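Local coordinates for protein polyketide synthase PksR (Bacillus subtilis, PDB 4U3V) that acts in intermediate steps of bacillaene antibiotic synthesis, this chain being its double-hotdog enoyl-isomerase domain, at residues 51-55 with 56-60. Sequence-based numbering, arbitrary orientation.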
loop_
_atom_site.group_PDB
_atom_site.type_symbol
_atom_site.label_atom_id
_atom_site.label_comp_id
_atom_site.label_asym_id
_atom_site.label_seq_id
_atom_site.Cartn_x
_atom_site.Cartn_y
_atom_site.Cartn_z
ATOM N N ARG A 51 4.685 8.340 -16.014
ATOM C CA ARG A 51 3.668 7.511 -15.330
ATOM C C ARG A 51 4.311 6.291 -14.681
ATOM O O ARG A 51 4.859 5.441 -15.375
ATOM C CB ARG A 51 2.587 7.148 -16.318
ATOM C CG ARG A 51 1.946 8.413 -16.883
ATOM C CD ARG A 51 0.549 8.203 -17.396
ATOM N NE ARG A 51 0.130 9.347 -18.219
ATOM C CZ ARG A 51 -0.930 9.359 -19.027
ATOM N NH1 ARG A 51 -1.703 8.281 -19.161
ATOM N NH2 ARG A 51 -1.230 10.460 -19.711
ATOM N N VAL A 52 4.415 6.301 -13.353
ATOM C CA VAL A 52 5.147 5.275 -12.620
ATOM C C VAL A 52 4.127 4.446 -11.846
ATOM O O VAL A 52 3.263 5.011 -11.177
ATOM C CB VAL A 52 6.097 5.933 -11.602
ATOM C CG1 VAL A 52 6.712 4.896 -10.665
ATOM C CG2 VAL A 52 7.162 6.776 -12.313
ATOM N N LEU A 53 4.124 3.122 -12.022
ATOM C CA LEU A 53 3.088 2.324 -11.347
ATOM C C LEU A 53 3.224 2.520 -9.834
ATOM O O LEU A 53 4.338 2.451 -9.287
ATOM C CB LEU A 53 3.268 0.839 -11.713
ATOM C CG LEU A 53 2.124 -0.099 -11.323
ATOM C CD1 LEU A 53 0.875 0.270 -12.110
ATOM C CD2 LEU A 53 2.551 -1.523 -11.655
ATOM N N VAL A 54 2.098 2.760 -9.138
ATOM C CA VAL A 54 2.212 3.057 -7.720
ATOM C C VAL A 54 2.767 1.839 -6.970
ATOM O O VAL A 54 2.389 0.691 -7.254
ATOM C CB VAL A 54 0.879 3.509 -7.091
ATOM C CG1 VAL A 54 0.486 4.892 -7.588
ATOM C CG2 VAL A 54 -0.211 2.481 -7.349
ATOM N N GLY A 55 3.658 2.089 -6.014
ATOM C CA GLY A 55 4.257 0.995 -5.221
ATOM C C GLY A 55 3.245 0.157 -4.429
ATOM O O GLY A 55 3.465 -1.031 -4.175
ATOM N N ALA A 56 2.108 0.773 -4.106
ATOM C CA ALA A 56 0.979 0.069 -3.479
ATOM C C ALA A 56 0.505 -1.197 -4.221
ATOM O O ALA A 56 -0.113 -2.086 -3.620
ATOM C CB ALA A 56 -0.177 1.071 -3.275
ATOM N N THR A 57 0.744 -1.251 -5.537
ATOM C CA THR A 57 0.362 -2.388 -6.337
ATOM C C THR A 57 0.964 -3.672 -5.780
ATOM O O THR A 57 0.355 -4.726 -5.786
ATOM C CB THR A 57 0.804 -2.178 -7.805
ATOM O OG1 THR A 57 0.330 -0.890 -8.268
ATOM C CG2 THR A 57 0.204 -3.271 -8.696
ATOM N N TYR A 58 2.214 -3.595 -5.354
ATOM C CA TYR A 58 2.993 -4.809 -5.087
ATOM C C TYR A 58 2.499 -5.620 -3.894
ATOM O O TYR A 58 2.431 -6.854 -3.987
ATOM C CB TYR A 58 4.473 -4.473 -4.948
ATOM C CG TYR A 58 5.007 -3.710 -6.105
ATOM C CD1 TYR A 58 4.785 -4.167 -7.393
ATOM C CD2 TYR A 58 5.757 -2.540 -5.924
ATOM C CE1 TYR A 58 5.210 -3.440 -8.477
ATOM C CE2 TYR A 58 6.213 -1.820 -7.014
ATOM C CZ TYR A 58 5.944 -2.287 -8.283
ATOM O OH TYR A 58 6.386 -1.607 -9.380
ATOM N N GLY A 59 2.157 -4.953 -2.783
ATOM C CA GLY A 59 1.629 -5.684 -1.608
ATOM C C GLY A 59 0.306 -6.375 -1.967
ATOM O O GLY A 59 0.044 -7.517 -1.556
ATOM N N SER A 60 -0.509 -5.716 -2.802
ATOM C CA SER A 60 -1.777 -6.360 -3.198
ATOM C C SER A 60 -1.557 -7.637 -4.038
ATOM O O SER A 60 -2.292 -8.633 -3.871
ATOM C CB SER A 60 -2.645 -5.375 -3.983
ATOM O OG SER A 60 -3.085 -4.301 -3.100
HETATM O O HOH W 1 6.589 1.153 -9.663
HETATM O O HOH W 2 2.835 -2.431 -1.832
#
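The carbonyl oxygen of V54 is gripped twice by T57. The hydroxyl OG1 of T57 donates to V54 O over 2.8 Å and lies in the carbonyl plane. T57 N reaches the same V54 O at 3.1 Å, on a nearly straight N-H that comes from well above that plane. With OG1 turned to the side of its own amide N (chi1 -52°), the hydroxyl points back to the oxygen that the amide already reaches. OG1 also hydrogen-bonds to Y41 OH, which ties this hydroxyl to helix 40-43. Two aliphatic groups close in on it: L53 CG, 3.6 Å from T57 OG1, and V54 CG2, both side chains crossing that of T57 at about a right angle.

One residue on, the carbonyl of G55 takes Y58 N at 3.1 Å, a second i to i+3 bond. The expected i+4 partner is bridged instead of bonded: G59 N stands 4.4 Å from G55 O, and a water donates to that oxygen and accepts from G59 N. The Y58 side chain reaches back past G55, its CD2 3.3 Å from G55 O in an oblique approach and its CE2 near G55 CA. This brings the phenol to a second water, which donates to L53 O and bonds Y58 OH at 2.8 Å, linking the ring's far end to the incoming chain.

The turn leads from strand 50-52 into helix 56-69, probably the central helix that the antiparallel strands of the predicted N-terminal hotdog curve around, as in the family. Here L53 and V54 rest on Y41 of helix 40-43, A56 packs against T208 and N209 of helix 205-219, and the Y58 ring meets Y83 of strand 75-83.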